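Local coordinates for protein capsid (PDB 4RDK) that forms the capsid of a human norovirus and, through the protruding domain described here, binds fucose-containing glycans, probably as host attachment receptors, at residues B[34-39]-B[213-218]; B[82-87]-B[154-159]; B[136-141]-B[150-155]. All coordinates share one frame; numbering follows the deposited sequence.

Contact 1 (B[34-39]-B[213-218])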
loop_
_atom_site.group_PDB
_atom_site.type_symbol
_atom_site.label_atom_id
_atom_site.label_comp_id
_atom_site.label_asym_id
_atom_site.label_seq_id
_atom_site.Cartn_x
_atom_site.Cartn_y
_atom_site.Cartn_z
ATOM N N ASP B 34 -1.926 13.834 -4.206
ATOM C CA ASP B 34 -1.212 15.076 -4.493
ATOM C C ASP B 34 -2.150 16.223 -4.882
ATOM O O ASP B 34 -1.713 17.245 -5.413
ATOM C CB ASP B 34 -0.118 14.855 -5.544
ATOM C CG ASP B 34 -0.672 14.567 -6.919
ATOM O OD1 ASP B 34 -1.889 14.363 -7.037
ATOM O OD2 ASP B 34 0.115 14.556 -7.889
ATOM N N GLY B 35 -3.434 16.061 -4.591
ATOM C CA GLY B 35 -4.385 17.128 -4.844
ATOM C C GLY B 35 -5.814 16.774 -4.482
ATOM O O GLY B 35 -6.122 15.627 -4.143
ATOM N N MET B 36 -6.672 17.788 -4.514
ATOM C CA MET B 36 -8.119 17.619 -4.458
ATOM C C MET B 36 -8.703 18.308 -5.680
ATOM O O MET B 36 -8.096 19.236 -6.226
ATOM C CB MET B 36 -8.703 18.278 -3.210
ATOM C CG MET B 36 -8.434 17.542 -1.912
ATOM S SD MET B 36 -9.253 18.387 -0.546
ATOM C CE MET B 36 -8.010 19.583 -0.050
ATOM N N MET B 37 -9.881 17.869 -6.102
ATOM C CA MET B 37 -10.570 18.493 -7.231
ATOM C C MET B 37 -12.065 18.276 -7.102
ATOM O O MET B 37 -12.510 17.404 -6.350
ATOM C CB MET B 37 -10.105 17.879 -8.556
ATOM C CG MET B 37 -10.594 16.446 -8.759
ATOM S SD MET B 37 -10.183 15.698 -10.359
ATOM C CE MET B 37 -11.415 16.452 -11.422
ATOM N N VAL B 38 -12.835 19.076 -7.835
ATOM C CA VAL B 38 -14.236 18.774 -8.083
ATOM C C VAL B 38 -14.366 18.416 -9.556
ATOM O O VAL B 38 -13.534 18.819 -10.370
ATOM C CB VAL B 38 -15.161 19.955 -7.736
ATOM C CG1 VAL B 38 -15.115 20.241 -6.236
ATOM C CG2 VAL B 38 -14.783 21.188 -8.536
ATOM N N SER B 39 -15.387 17.647 -9.910
ATOM C CA SER B 39 -15.513 17.195 -11.293
ATOM C C SER B 39 -15.914 18.328 -12.230
ATOM O O SER B 39 -16.614 19.263 -11.832
ATOM C CB SER B 39 -16.479 16.009 -11.414
ATOM O OG SER B 39 -17.755 16.325 -10.896
ATOM N N ALA B 213 -20.448 20.180 -3.973
ATOM C CA ALA B 213 -19.826 19.347 -4.988
ATOM C C ALA B 213 -19.016 18.275 -4.285
ATOM O O ALA B 213 -18.387 18.541 -3.261
ATOM C CB ALA B 213 -18.920 20.182 -5.876
ATOM N N ILE B 214 -19.028 17.069 -4.840
ATOM C CA ILE B 214 -18.219 15.980 -4.317
ATOM C C ILE B 214 -16.743 16.323 -4.446
ATOM O O ILE B 214 -16.302 16.837 -5.478
ATOM C CB ILE B 214 -18.522 14.662 -5.070
ATOM C CG1 ILE B 214 -19.989 14.272 -4.854
ATOM C CG2 ILE B 214 -17.553 13.546 -4.641
ATOM C CD1 ILE B 214 -20.447 13.091 -5.685
ATOM N N VAL B 215 -15.981 16.050 -3.392
ATOM C CA VAL B 215 -14.543 16.252 -3.415
ATOM C C VAL B 215 -13.841 14.969 -3.836
ATOM O O VAL B 215 -14.094 13.896 -3.280
ATOM C CB VAL B 215 -14.015 16.655 -2.027
ATOM C CG1 VAL B 215 -12.492 16.719 -2.028
ATOM C CG2 VAL B 215 -14.617 17.988 -1.599
ATOM N N TYR B 216 -12.949 15.084 -4.813
ATOM C CA TYR B 216 -12.140 13.949 -5.229
ATOM C C TYR B 216 -10.699 14.157 -4.821
ATOM O O TYR B 216 -10.149 15.248 -4.979
ATOM C CB TYR B 216 -12.238 13.745 -6.745
ATOM C CG TYR B 216 -13.644 13.447 -7.185
ATOM C CD1 TYR B 216 -14.137 12.152 -7.145
ATOM C CD2 TYR B 216 -14.494 14.466 -7.619
ATOM C CE1 TYR B 216 -15.434 11.868 -7.525
ATOM C CE2 TYR B 216 -15.792 14.193 -8.013
ATOM C CZ TYR B 216 -16.257 12.885 -7.962
ATOM O OH TYR B 216 -17.550 12.588 -8.342
ATOM N N PHE B 217 -10.098 13.105 -4.273
ATOM C CA PHE B 217 -8.689 13.111 -3.949
ATOM C C PHE B 217 -7.947 12.538 -5.139
ATOM O O PHE B 217 -8.325 11.493 -5.660
ATOM C CB PHE B 217 -8.462 12.295 -2.672
ATOM C CG PHE B 217 -9.278 12.799 -1.516
ATOM C CD1 PHE B 217 -8.800 13.824 -0.712
ATOM C CD2 PHE B 217 -10.554 12.305 -1.284
ATOM C CE1 PHE B 217 -9.565 14.320 0.333
ATOM C CE2 PHE B 217 -11.326 12.800 -0.242
ATOM C CZ PHE B 217 -10.826 13.811 0.570
ATOM N N THR B 218 -6.905 13.230 -5.592
ATOM C CA THR B 218 -6.250 12.838 -6.833
ATOM C C THR B 218 -4.812 12.429 -6.623
ATOM O O THR B 218 -4.169 12.867 -5.672
ATOM C CB THR B 218 -6.284 13.967 -7.885
ATOM O OG1 THR B 218 -5.561 15.109 -7.403
ATOM C CG2 THR B 218 -7.724 14.372 -8.176
HETATM O O HOH W 1 -3.267 14.986 -9.003
HETATM O O HOH W 2 -6.118 17.625 -8.455
HETATM O O HOH W 3 -17.390 17.397 -7.868
HETATM O O HOH W 4 -19.058 14.631 -9.153
#
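M36 lies alongside F217 in the antiparallel sheet of the P1 subdomain, where strand 35-37, from before the P2 insertion, pairs with strand 213-220, from after it; its side chain is the one to follow. CB passes near the carbonyl oxygen of Y216. With CG set beside the backbone N (chi1 -74°), the chain runs the same way as the phenyl group, and M36 CG comes to 3.9 Å from F217 CD1. One atom further, M36 SD touches V215 CG1, also at 3.9 Å, and approaches the F217 ring obliquely, a Met-aromatic contact. F269 of strand 265-272 packs against both M36 and V215 on this buried face.

M37 serves the other face, with T218 and Y216. Its CG sits on Y216 CB, and the chain crosses T218 at about a right angle, bringing M37 SD to 3.5 Å from T218 CG2. Between the two faces, Y216 N gives a bond of 2.8 Å to M37 O, and M37 N returns one to Y216 O.

At the start of the strand, D34 and G35 both face T218, a classic beta bulge. D34 N holds T218 O at 2.8 Å, whereas G35 N makes only a weak bond to the same oxygen; T218 N binds G35 O. The carboxylate of D34 turns to T220 OG1 with its OD2. Past M37, one water joins S39 N to I214 O, and another links S39 OG, also hydrogen-bonded to D41 O, with Y216 OH. Direct backbone bonds thus hold the strand from D34 to M37, sulfur packing covers both faces, and beyond M37 water bridges supplement side-chain contacts.

Contact 2 (B[82-87]-B[154-159])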
loop_
_atom_site.group_PDB
_atom_site.type_symbol
_atom_site.label_atom_id
_atom_site.label_comp_id
_atom_site.label_asym_id
_atom_site.label_seq_id
_atom_site.Cartn_x
_atom_site.Cartn_y
_atom_site.Cartn_z
ATOM N N GLY B 82 -5.638 -21.780 -26.839
ATOM C CA GLY B 82 -5.063 -20.530 -27.309
ATOM C C GLY B 82 -5.676 -19.286 -26.689
ATOM O O GLY B 82 -5.239 -18.167 -26.964
ATOM N N ASN B 83 -6.700 -19.472 -25.862
ATOM C CA ASN B 83 -7.252 -18.368 -25.084
ATOM C C ASN B 83 -6.666 -18.398 -23.682
ATOM O O ASN B 83 -6.894 -19.342 -22.932
ATOM C CB ASN B 83 -8.776 -18.457 -25.008
ATOM C CG ASN B 83 -9.424 -18.503 -26.378
ATOM O OD1 ASN B 83 -9.508 -17.489 -27.071
ATOM N ND2 ASN B 83 -9.887 -19.685 -26.778
ATOM N N TYR B 84 -5.905 -17.366 -23.333
ATOM C CA TYR B 84 -5.259 -17.308 -22.031
ATOM C C TYR B 84 -6.118 -16.523 -21.059
ATOM O O TYR B 84 -6.893 -15.655 -21.457
ATOM C CB TYR B 84 -3.872 -16.668 -22.131
ATOM C CG TYR B 84 -2.892 -17.459 -22.966
ATOM C CD1 TYR B 84 -1.957 -18.299 -22.371
ATOM C CD2 TYR B 84 -2.914 -17.379 -24.351
ATOM C CE1 TYR B 84 -1.061 -19.030 -23.137
ATOM C CE2 TYR B 84 -2.030 -18.100 -25.118
ATOM C CZ TYR B 84 -1.107 -18.921 -24.512
ATOM O OH TYR B 84 -0.233 -19.632 -25.301
ATOM N N GLY B 85 -5.975 -16.826 -19.777
ATOM C CA GLY B 85 -6.768 -16.156 -18.763
ATOM C C GLY B 85 -6.237 -16.444 -17.380
ATOM O O GLY B 85 -5.250 -17.172 -17.218
ATOM N N VAL B 86 -6.888 -15.858 -16.381
ATOM C CA VAL B 86 -6.569 -16.134 -14.985
ATOM C C VAL B 86 -7.829 -16.601 -14.274
ATOM O O VAL B 86 -8.890 -15.978 -14.401
ATOM C CB VAL B 86 -6.012 -14.885 -14.259
ATOM C CG1 VAL B 86 -5.854 -15.157 -12.770
ATOM C CG2 VAL B 86 -4.675 -14.480 -14.855
ATOM N N ASN B 87 -7.714 -17.713 -13.554
ATOM C CA ASN B 87 -8.761 -18.141 -12.640
ATOM C C ASN B 87 -8.464 -17.458 -11.317
ATOM O O ASN B 87 -7.479 -17.785 -10.656
ATOM C CB ASN B 87 -8.756 -19.660 -12.489
ATOM C CG ASN B 87 -9.360 -20.358 -13.687
ATOM O OD1 ASN B 87 -10.393 -19.930 -14.202
ATOM N ND2 ASN B 87 -8.712 -21.426 -14.149
ATOM N N LEU B 154 -6.534 -12.866 -20.584
ATOM C CA LEU B 154 -5.237 -12.215 -20.766
ATOM C C LEU B 154 -4.961 -12.075 -22.250
ATOM O O LEU B 154 -5.202 -13.005 -23.018
ATOM C CB LEU B 154 -4.112 -13.049 -20.153
ATOM C CG LEU B 154 -4.172 -13.410 -18.673
ATOM C CD1 LEU B 154 -2.843 -13.994 -18.201
ATOM C CD2 LEU B 154 -4.549 -12.205 -17.853
ATOM N N GLU B 155 -4.455 -10.920 -22.665
ATOM C CA GLU B 155 -4.041 -10.768 -24.055
ATOM C C GLU B 155 -2.754 -11.548 -24.279
ATOM O O GLU B 155 -1.800 -11.423 -23.516
ATOM C CB GLU B 155 -3.856 -9.294 -24.405
ATOM C CG GLU B 155 -5.148 -8.495 -24.309
ATOM C CD GLU B 155 -6.228 -9.032 -25.227
ATOM O OE1 GLU B 155 -6.001 -9.069 -26.460
ATOM O OE2 GLU B 155 -7.299 -9.423 -24.718
ATOM N N ASP B 156 -2.722 -12.366 -25.326
ATOM C CA ASP B 156 -1.547 -13.187 -25.575
ATOM C C ASP B 156 -0.400 -12.329 -26.094
ATOM O O ASP B 156 -0.484 -11.765 -27.183
ATOM C CB ASP B 156 -1.874 -14.309 -26.561
ATOM C CG ASP B 156 -0.721 -15.282 -26.744
ATOM O OD1 ASP B 156 0.295 -15.171 -26.020
ATOM O OD2 ASP B 156 -0.843 -16.174 -27.609
ATOM N N ASN B 157 0.666 -12.234 -25.302
ATOM C CA ASN B 157 1.853 -11.478 -25.683
ATOM C C ASN B 157 3.029 -12.391 -26.025
ATOM O O ASN B 157 4.176 -11.943 -26.095
ATOM C CB ASN B 157 2.247 -10.482 -24.587
ATOM C CG ASN B 157 2.598 -11.165 -23.288
ATOM O OD1 ASN B 157 2.651 -12.391 -23.217
ATOM N ND2 ASN B 157 2.844 -10.374 -22.246
ATOM N N ASN B 158 2.728 -13.673 -26.231
ATOM C CA ASN B 158 3.721 -14.661 -26.639
ATOM C C ASN B 158 4.696 -15.023 -25.521
ATOM O O ASN B 158 5.682 -15.723 -25.754
ATOM C CB ASN B 158 4.490 -14.173 -27.875
ATOM C CG ASN B 158 5.055 -15.310 -28.699
ATOM O OD1 ASN B 158 6.235 -15.311 -29.058
ATOM N ND2 ASN B 158 4.210 -16.291 -29.008
ATOM N N GLU B 159 4.419 -14.544 -24.312
ATOM C CA GLU B 159 5.317 -14.761 -23.181
ATOM C C GLU B 159 4.584 -15.300 -21.958
ATOM O O GLU B 159 5.010 -15.072 -20.823
ATOM C CB GLU B 159 6.033 -13.457 -22.809
ATOM C CG GLU B 159 6.934 -12.901 -23.907
ATOM C CD GLU B 159 8.138 -13.784 -24.167
ATOM O OE1 GLU B 159 8.533 -14.535 -23.245
ATOM O OE2 GLU B 159 8.686 -13.730 -25.290
HETATM O O HOH W 5 -3.564 -16.618 -28.566
HETATM O O HOH W 6 -5.815 -14.909 -24.859
HETATM O O HOH W 7 0.912 -18.125 -28.004
#
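Y84 and L154 meet where two neighbouring strands of the curled antiparallel sheet of the outer P2 subdomain, 83-89 and 151-154, begin to part. Just beyond, the loop that leaves L154 folds through two successive Asx turns.

The direct backbone link is one bond, L154 N to Y84 O at 2.9 Å, with the donor standing well above the carbonyl plane. Its counterpart runs through a water, which accepts from Y84 N and donates to L154 O, so water stands in for the second direct bond.

Apolar packing comes from L154, whose side chain leans over G85: its CG rests on G85 CA at 3.8 Å. Its two methyls then reach the same branch of V86, with L154 CD2 3.8 Å from V86 CG2. I77 of strand 72-80 touches both L154 and V86 and continues this core inward.

The polar contacts lie around D156. CG extended away from the backbone N (chi1 -174°) carries the carboxylate across to the tyrosine ring, where D156 OD2 comes 3.4 Å from Y84 CE2, the two planes turned 45° apart. Waters tie that same oxygen to G82 O and, more loosely, to the hydroxyl of Y84, which is itself bonded to D161 OD1. The other carboxylate oxygen works inside the loop, and N157 repeats the pattern with E159 N. In the first of these turns N158 N donates to D156 OD1 at 2.9 Å, meeting it from above the carboxylate plane.

Contact 3 (B[136-141]-B[150-155])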
loop_
_atom_site.group_PDB
_atom_site.type_symbol
_atom_site.label_atom_id
_atom_site.label_comp_id
_atom_site.label_asym_id
_atom_site.label_seq_id
_atom_site.Cartn_x
_atom_site.Cartn_y
_atom_site.Cartn_z
ATOM N N VAL B 136 1.551 -8.518 -18.668
ATOM C CA VAL B 136 0.443 -8.909 -19.529
ATOM C C VAL B 136 -0.596 -7.797 -19.556
ATOM O O VAL B 136 -0.709 -7.018 -18.602
ATOM C CB VAL B 136 -0.208 -10.231 -19.035
ATOM C CG1 VAL B 136 -0.934 -10.006 -17.712
ATOM C CG2 VAL B 136 -1.144 -10.801 -20.093
ATOM N N VAL B 137 -1.341 -7.713 -20.654
ATOM C CA VAL B 137 -2.448 -6.773 -20.757
ATOM C C VAL B 137 -3.776 -7.469 -20.476
ATOM O O VAL B 137 -4.027 -8.581 -20.958
ATOM C CB VAL B 137 -2.509 -6.126 -22.154
ATOM C CG1 VAL B 137 -3.692 -5.162 -22.241
ATOM C CG2 VAL B 137 -1.196 -5.415 -22.459
ATOM N N ILE B 138 -4.627 -6.812 -19.699
ATOM C CA ILE B 138 -5.969 -7.314 -19.448
ATOM C C ILE B 138 -6.990 -6.252 -19.835
ATOM O O ILE B 138 -6.949 -5.137 -19.323
ATOM C CB ILE B 138 -6.163 -7.697 -17.962
ATOM C CG1 ILE B 138 -5.180 -8.809 -17.563
ATOM C CG2 ILE B 138 -7.606 -8.144 -17.711
ATOM C CD1 ILE B 138 -5.259 -9.218 -16.103
ATOM N N HIS B 139 -7.903 -6.599 -20.738
ATOM C CA HIS B 139 -9.003 -5.697 -21.100
ATOM C C HIS B 139 -10.085 -5.726 -20.037
ATOM O O HIS B 139 -10.595 -6.798 -19.714
ATOM C CB HIS B 139 -9.649 -6.141 -22.405
ATOM C CG HIS B 139 -8.749 -6.052 -23.590
ATOM N ND1 HIS B 139 -9.065 -6.621 -24.804
ATOM C CD2 HIS B 139 -7.542 -5.458 -23.752
ATOM C CE1 HIS B 139 -8.098 -6.371 -25.669
ATOM N NE2 HIS B 139 -7.162 -5.669 -25.055
ATOM N N SER B 140 -10.455 -4.566 -19.502
ATOM C CA SER B 140 -11.597 -4.509 -18.587
ATOM C C SER B 140 -12.889 -4.274 -19.370
ATOM O O SER B 140 -13.675 -3.362 -19.081
ATOM C CB SER B 140 -11.398 -3.465 -17.482
ATOM O OG SER B 140 -11.146 -2.171 -18.001
ATOM N N TYR B 141 -13.089 -5.120 -20.373
ATOM C CA TYR B 141 -14.273 -5.072 -21.224
ATOM C C TYR B 141 -14.431 -6.385 -21.976
ATOM O O TYR B 141 -13.520 -7.218 -21.966
ATOM C CB TYR B 141 -14.211 -3.891 -22.202
ATOM C CG TYR B 141 -12.931 -3.760 -23.002
ATOM C CD1 TYR B 141 -12.815 -4.322 -24.271
ATOM C CD2 TYR B 141 -11.850 -3.043 -22.502
ATOM C CE1 TYR B 141 -11.646 -4.184 -25.016
ATOM C CE2 TYR B 141 -10.682 -2.900 -23.234
ATOM C CZ TYR B 141 -10.586 -3.468 -24.489
ATOM O OH TYR B 141 -9.428 -3.319 -25.212
ATOM N N GLY B 150 -15.153 -15.017 -11.635
ATOM C CA GLY B 150 -13.852 -15.560 -11.292
ATOM C C GLY B 150 -12.842 -15.717 -12.413
ATOM O O GLY B 150 -11.810 -16.360 -12.218
ATOM N N THR B 151 -13.114 -15.137 -13.580
ATOM C CA THR B 151 -12.186 -15.275 -14.707
ATOM C C THR B 151 -12.002 -13.978 -15.484
ATOM O O THR B 151 -12.949 -13.199 -15.650
ATOM C CB THR B 151 -12.613 -16.400 -15.702
ATOM O OG1 THR B 151 -13.870 -16.071 -16.304
ATOM C CG2 THR B 151 -12.740 -17.744 -14.994
ATOM N N VAL B 152 -10.777 -13.753 -15.954
ATOM C CA VAL B 152 -10.499 -12.665 -16.889
ATOM C C VAL B 152 -9.590 -13.177 -17.997
ATOM O O VAL B 152 -8.724 -14.023 -17.765
ATOM C CB VAL B 152 -9.851 -11.440 -16.210
ATOM C CG1 VAL B 152 -10.816 -10.822 -15.200
ATOM C CG2 VAL B 152 -8.532 -11.827 -15.554
ATOM N N LYS B 153 -9.804 -12.670 -19.205
ATOM C CA LYS B 153 -8.944 -12.990 -20.335
ATOM C C LYS B 153 -7.643 -12.189 -20.289
ATOM O O LYS B 153 -7.644 -10.993 -19.968
ATOM C CB LYS B 153 -9.677 -12.716 -21.650
ATOM C CG LYS B 153 -8.801 -12.896 -22.877
ATOM C CD LYS B 153 -9.568 -12.630 -24.158
ATOM C CE LYS B 153 -8.665 -12.832 -25.365
ATOM N NZ LYS B 153 -9.386 -12.689 -26.654
ATOM N N LEU B 154 -6.534 -12.866 -20.584
ATOM C CA LEU B 154 -5.237 -12.215 -20.766
ATOM C C LEU B 154 -4.961 -12.075 -22.250
ATOM O O LEU B 154 -5.202 -13.005 -23.018
ATOM C CB LEU B 154 -4.112 -13.049 -20.153
ATOM C CG LEU B 154 -4.172 -13.410 -18.673
ATOM C CD1 LEU B 154 -2.843 -13.994 -18.201
ATOM C CD2 LEU B 154 -4.549 -12.205 -17.853
ATOM N N GLU B 155 -4.455 -10.920 -22.665
ATOM C CA GLU B 155 -4.041 -10.768 -24.055
ATOM C C GLU B 155 -2.754 -11.548 -24.279
ATOM O O GLU B 155 -1.800 -11.423 -23.516
ATOM C CB GLU B 155 -3.856 -9.294 -24.405
ATOM C CG GLU B 155 -5.148 -8.495 -24.309
ATOM C CD GLU B 155 -6.228 -9.032 -25.227
ATOM O OE1 GLU B 155 -6.001 -9.069 -26.460
ATOM O OE2 GLU B 155 -7.299 -9.423 -24.718
HETATM O O HOH W 8 -0.521 -9.056 -23.031
HETATM O O HOH W 9 -10.294 -9.559 -19.803
HETATM O O HOH W 10 -7.913 -9.046 -22.065
#
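The imidazole of H139 is sandwiched between the carboxylate of E155 on one face and the hydroxyl of Y141 on the other. The E155 carboxylate stacks nearly parallel to the ring, 12° between planes, with E155 CD 3.3 Å from H139 CE1. E155 CG lies over the same face as a CH-pi contact. A bend in the glutamate chain (chi2 -59°) folds the acid back across the ring. H139 ND1 and E155 OE2 are close, but the angle is too poor for a hydrogen bond, so the acid acts from above the ring. On the opposite face the Y141 OH sits over the ring centre, held by D114, while H139 CB lies over a face of the Y141 ring.

Behind the stack, E155 N makes a straight bond of 2.9 Å to V137 O, the one direct backbone bond between 136-141 and 150-155. Water extends the pairing: one molecule accepts from V137 N and donates to E155 O, and another accepts from H139 N beside K153 O and E155 OE2.

On the inner side, V136 CG2 packs on L154 CB at 3.7 Å. I138 runs alongside the leucine, pressed tight where I138 CG1 meets L154 CD2 at 3.5 Å.

V137 borders the glycan, its side chain about 4 Å from a bound fucose. Strand 133-139 is paired by its other edge with 113-121, and 151-154 lies between 83-89 and 145-146, so this partly water-bridged seam brings the two flanks together, closing the sheet into the P2 barrel.

Contact 1 closes a long excursion of the chain: its segments are 174 residues apart, and contacts 2 and 3 are both nested within it. It belongs to the P1 sheet that includes strands 35-37 and 213-220, on the opposite side of the chain's centre from the other two, with centres about 37 Å from contact 2 and 29 Å from contact 3. Contacts 2 and 3 are only about 8 Å apart between centres and share L154 and E155. Strand 151-154 pairs with 83-89 on one side and 145-146 on the other, and near its end meets 133-139 across the barrel seam. P1 thus brackets the inserted P2 subdomain, whose seam runs close to bound fucose.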